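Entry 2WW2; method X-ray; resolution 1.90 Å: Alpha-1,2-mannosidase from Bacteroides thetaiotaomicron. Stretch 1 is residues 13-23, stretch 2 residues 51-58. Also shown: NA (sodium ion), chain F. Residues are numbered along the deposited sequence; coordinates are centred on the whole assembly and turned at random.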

# COMPACT_ATOMS: atom_id res chain seq x y z
N PRO A 13 -21.82 22.40 -13.68
CA PRO A 13 -22.63 21.51 -12.83
C PRO A 13 -22.18 20.06 -12.97
O PRO A 13 -22.58 19.21 -12.18
CB PRO A 13 -24.04 21.68 -13.39
CG PRO A 13 -24.03 23.02 -14.12
CD PRO A 13 -22.62 23.04 -14.72
N LEU A 14 -21.35 19.77 -13.97
CA LEU A 14 -20.80 18.41 -14.10
C LEU A 14 -19.44 18.23 -13.42
O LEU A 14 -18.84 17.15 -13.53
CB LEU A 14 -20.66 18.06 -15.57
CG LEU A 14 -22.00 17.84 -16.26
CD1 LEU A 14 -21.81 17.70 -17.77
CD2 LEU A 14 -22.70 16.61 -15.66
N MET A 15 -18.95 19.25 -12.74
CA MET A 15 -17.68 19.13 -12.03
C MET A 15 -17.73 17.96 -11.08
O MET A 15 -18.63 17.88 -10.25
CB MET A 15 -17.35 20.39 -11.23
CG MET A 15 -16.14 20.21 -10.32
SD MET A 15 -15.66 21.70 -9.44
CE MET A 15 -14.60 21.04 -8.15
N GLY A 16 -16.75 17.06 -11.17
CA GLY A 16 -16.69 15.90 -10.27
C GLY A 16 -17.77 14.84 -10.53
O GLY A 16 -17.93 13.90 -9.75
N THR A 17 -18.53 14.98 -11.62
CA THR A 17 -19.53 13.96 -11.94
C THR A 17 -18.91 12.54 -12.06
O THR A 17 -19.60 11.53 -11.85
CB THR A 17 -20.35 14.32 -13.21
OG1 THR A 17 -21.50 13.48 -13.29
CG2 THR A 17 -19.51 14.16 -14.50
N GLU A 18 -17.63 12.46 -12.41
CA GLU A 18 -16.92 11.17 -12.45
C GLU A 18 -16.01 10.97 -11.22
O GLU A 18 -15.26 9.99 -11.15
CB GLU A 18 -16.07 11.06 -13.71
CG GLU A 18 -16.85 11.05 -15.02
CD GLU A 18 -15.95 10.78 -16.22
OE1 GLU A 18 -15.31 11.72 -16.72
OE2 GLU A 18 -15.88 9.62 -16.67
N SER A 19 -16.09 11.90 -10.27
CA SER A 19 -15.18 11.95 -9.12
C SER A 19 -15.68 11.27 -7.87
O SER A 19 -15.01 11.31 -6.83
CB SER A 19 -14.93 13.40 -8.72
OG SER A 19 -13.90 13.94 -9.49
N THR A 20 -16.87 10.67 -7.93
CA THR A 20 -17.48 10.19 -6.71
C THR A 20 -17.48 8.67 -6.64
O THR A 20 -17.66 7.97 -7.63
CB THR A 20 -18.91 10.73 -6.55
OG1 THR A 20 -19.81 9.89 -7.29
CG2 THR A 20 -18.99 12.18 -7.06
N PHE A 21 -17.26 8.18 -5.43
CA PHE A 21 -17.29 6.75 -5.17
C PHE A 21 -18.74 6.25 -5.16
O PHE A 21 -19.63 6.86 -4.55
CB PHE A 21 -16.60 6.49 -3.82
CG PHE A 21 -16.53 5.05 -3.44
CD1 PHE A 21 -16.03 4.11 -4.31
CD2 PHE A 21 -16.95 4.65 -2.18
CE1 PHE A 21 -15.96 2.77 -3.94
CE2 PHE A 21 -16.89 3.32 -1.80
CZ PHE A 21 -16.39 2.38 -2.68
N ALA A 22 -19.00 5.16 -5.87
CA ALA A 22 -20.35 4.63 -5.99
C ALA A 22 -21.02 4.51 -4.63
O ALA A 22 -22.22 4.80 -4.48
CB ALA A 22 -20.33 3.27 -6.68
N PHE A 23 -20.26 4.04 -3.64
CA PHE A 23 -20.84 3.75 -2.34
C PHE A 23 -20.57 4.88 -1.36
O PHE A 23 -20.17 4.65 -0.20
CB PHE A 23 -20.36 2.39 -1.83
CG PHE A 23 -20.78 1.25 -2.72
CD1 PHE A 23 -19.96 0.83 -3.76
CD2 PHE A 23 -22.02 0.66 -2.57
CE1 PHE A 23 -20.35 -0.19 -4.60
CE2 PHE A 23 -22.42 -0.37 -3.42
CZ PHE A 23 -21.59 -0.80 -4.42
N GLY A 51 -30.58 5.55 -7.35
CA GLY A 51 -29.97 6.80 -6.85
C GLY A 51 -28.94 7.36 -7.81
O GLY A 51 -28.60 8.54 -7.75
N TRP A 52 -28.48 6.52 -8.74
CA TRP A 52 -27.52 6.96 -9.75
C TRP A 52 -28.28 7.48 -10.97
O TRP A 52 -28.33 6.87 -12.05
CB TRP A 52 -26.54 5.81 -10.07
CG TRP A 52 -25.70 5.42 -8.86
CD1 TRP A 52 -25.02 6.27 -8.02
CD2 TRP A 52 -25.43 4.09 -8.38
NE1 TRP A 52 -24.35 5.55 -7.05
CE2 TRP A 52 -24.59 4.21 -7.25
CE3 TRP A 52 -25.82 2.81 -8.80
CZ2 TRP A 52 -24.12 3.10 -6.53
CZ3 TRP A 52 -25.35 1.69 -8.07
CH2 TRP A 52 -24.52 1.85 -6.95
N MET A 53 -28.91 8.63 -10.76
CA MET A 53 -29.87 9.18 -11.70
C MET A 53 -29.21 9.58 -13.00
O MET A 53 -29.78 9.39 -14.07
CB MET A 53 -30.54 10.40 -11.06
CG MET A 53 -31.48 11.15 -11.98
SD MET A 53 -32.42 12.43 -11.08
CE MET A 53 -31.14 13.40 -10.40
N TYR A 54 -28.05 10.20 -12.90
CA TYR A 54 -27.32 10.65 -14.08
C TYR A 54 -25.91 10.10 -13.95
O TYR A 54 -25.21 10.42 -12.99
CB TYR A 54 -27.31 12.19 -14.18
CG TYR A 54 -26.47 12.76 -15.33
CD1 TYR A 54 -27.06 13.08 -16.55
CD2 TYR A 54 -25.09 12.98 -15.18
CE1 TYR A 54 -26.29 13.61 -17.61
CE2 TYR A 54 -24.32 13.50 -16.23
CZ TYR A 54 -24.92 13.81 -17.43
OH TYR A 54 -24.16 14.33 -18.45
N THR A 55 -25.51 9.27 -14.91
CA THR A 55 -24.18 8.69 -14.95
C THR A 55 -23.49 9.21 -16.21
O THR A 55 -23.95 8.97 -17.33
CB THR A 55 -24.30 7.15 -14.93
OG1 THR A 55 -24.80 6.75 -13.64
CG2 THR A 55 -22.96 6.46 -15.19
N TYR A 56 -22.40 9.96 -16.01
CA TYR A 56 -21.74 10.64 -17.11
C TYR A 56 -21.32 9.67 -18.22
O TYR A 56 -21.37 10.03 -19.40
CB TYR A 56 -20.53 11.42 -16.60
CG TYR A 56 -19.90 12.28 -17.66
CD1 TYR A 56 -20.45 13.52 -17.99
CD2 TYR A 56 -18.77 11.85 -18.35
CE1 TYR A 56 -19.88 14.30 -18.96
CE2 TYR A 56 -18.19 12.63 -19.32
CZ TYR A 56 -18.75 13.85 -19.63
OH TYR A 56 -18.16 14.63 -20.62
N THR A 57 -20.92 8.45 -17.87
CA THR A 57 -20.47 7.51 -18.89
C THR A 57 -21.63 6.81 -19.63
O THR A 57 -21.40 6.07 -20.58
CB THR A 57 -19.52 6.43 -18.31
OG1 THR A 57 -20.14 5.83 -17.17
CG2 THR A 57 -18.18 7.06 -17.87
N ASP A 58 -22.87 7.03 -19.19
CA ASP A 58 -24.01 6.42 -19.88
C ASP A 58 -24.49 7.36 -20.98
O ASP A 58 -24.46 8.58 -20.81
CB ASP A 58 -25.11 6.01 -18.89
CG ASP A 58 -24.73 4.75 -18.08
OD1 ASP A 58 -23.90 3.95 -18.56
OD2 ASP A 58 -25.22 4.55 -16.97
NA NA F . -13.18 11.95 -5.51
O HOH W 1 -21.85 10.61 -13.36
O HOH W 2 -13.98 9.82 -4.44
O HOH W 3 -11.57 10.95 -6.99

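The polar link between these two irregular stretches runs largely through one bridging water. Water 1 donates to Thr17 O (2.9 Å from its oxygen) and accepts from Tyr56 N at 2.8 Å; its second donation, to Tyr54 O, is weak at 3.4 Å. It thus links backbone groups of two stretches, neither of which forms a regular helix or strand. The direct hydrogen bond, Trp52 NE1 to Ala22 O, is also weak: 3.4 Å with an N-H...O angle of 131°. Ala22 O lies near the indole plane, at the ring edge, while Ala22 CB packs 3.8 Å from Trp52 CZ2.

Backbones approach most closely at Thr17 and Tyr56, whose CA atoms are 6.5 Å apart. Two overlapping turns shape the first stretch here: a type II turn from Leu14 to Thr17, closed by Thr17 N to Leu14 O (2.9 Å), with Gly16 at a positive phi of 71°, and a type I turn from Gly16 to Ser19, closed by Ser19 N to Gly16 O (2.8 Å).

Leu14 reaches both tyrosines, with CD2 3.6 Å from Tyr54 CE2 and CD1 4.1 Å from the edge of Tyr56 at CE1. Thr17 CG2 meets Tyr56 CB at 3.6 Å, an apolar fit. Glu18 starts sideways, but its extended chi2 (-174°) helps carry CD to 3.7 Å from Tyr56 CD2.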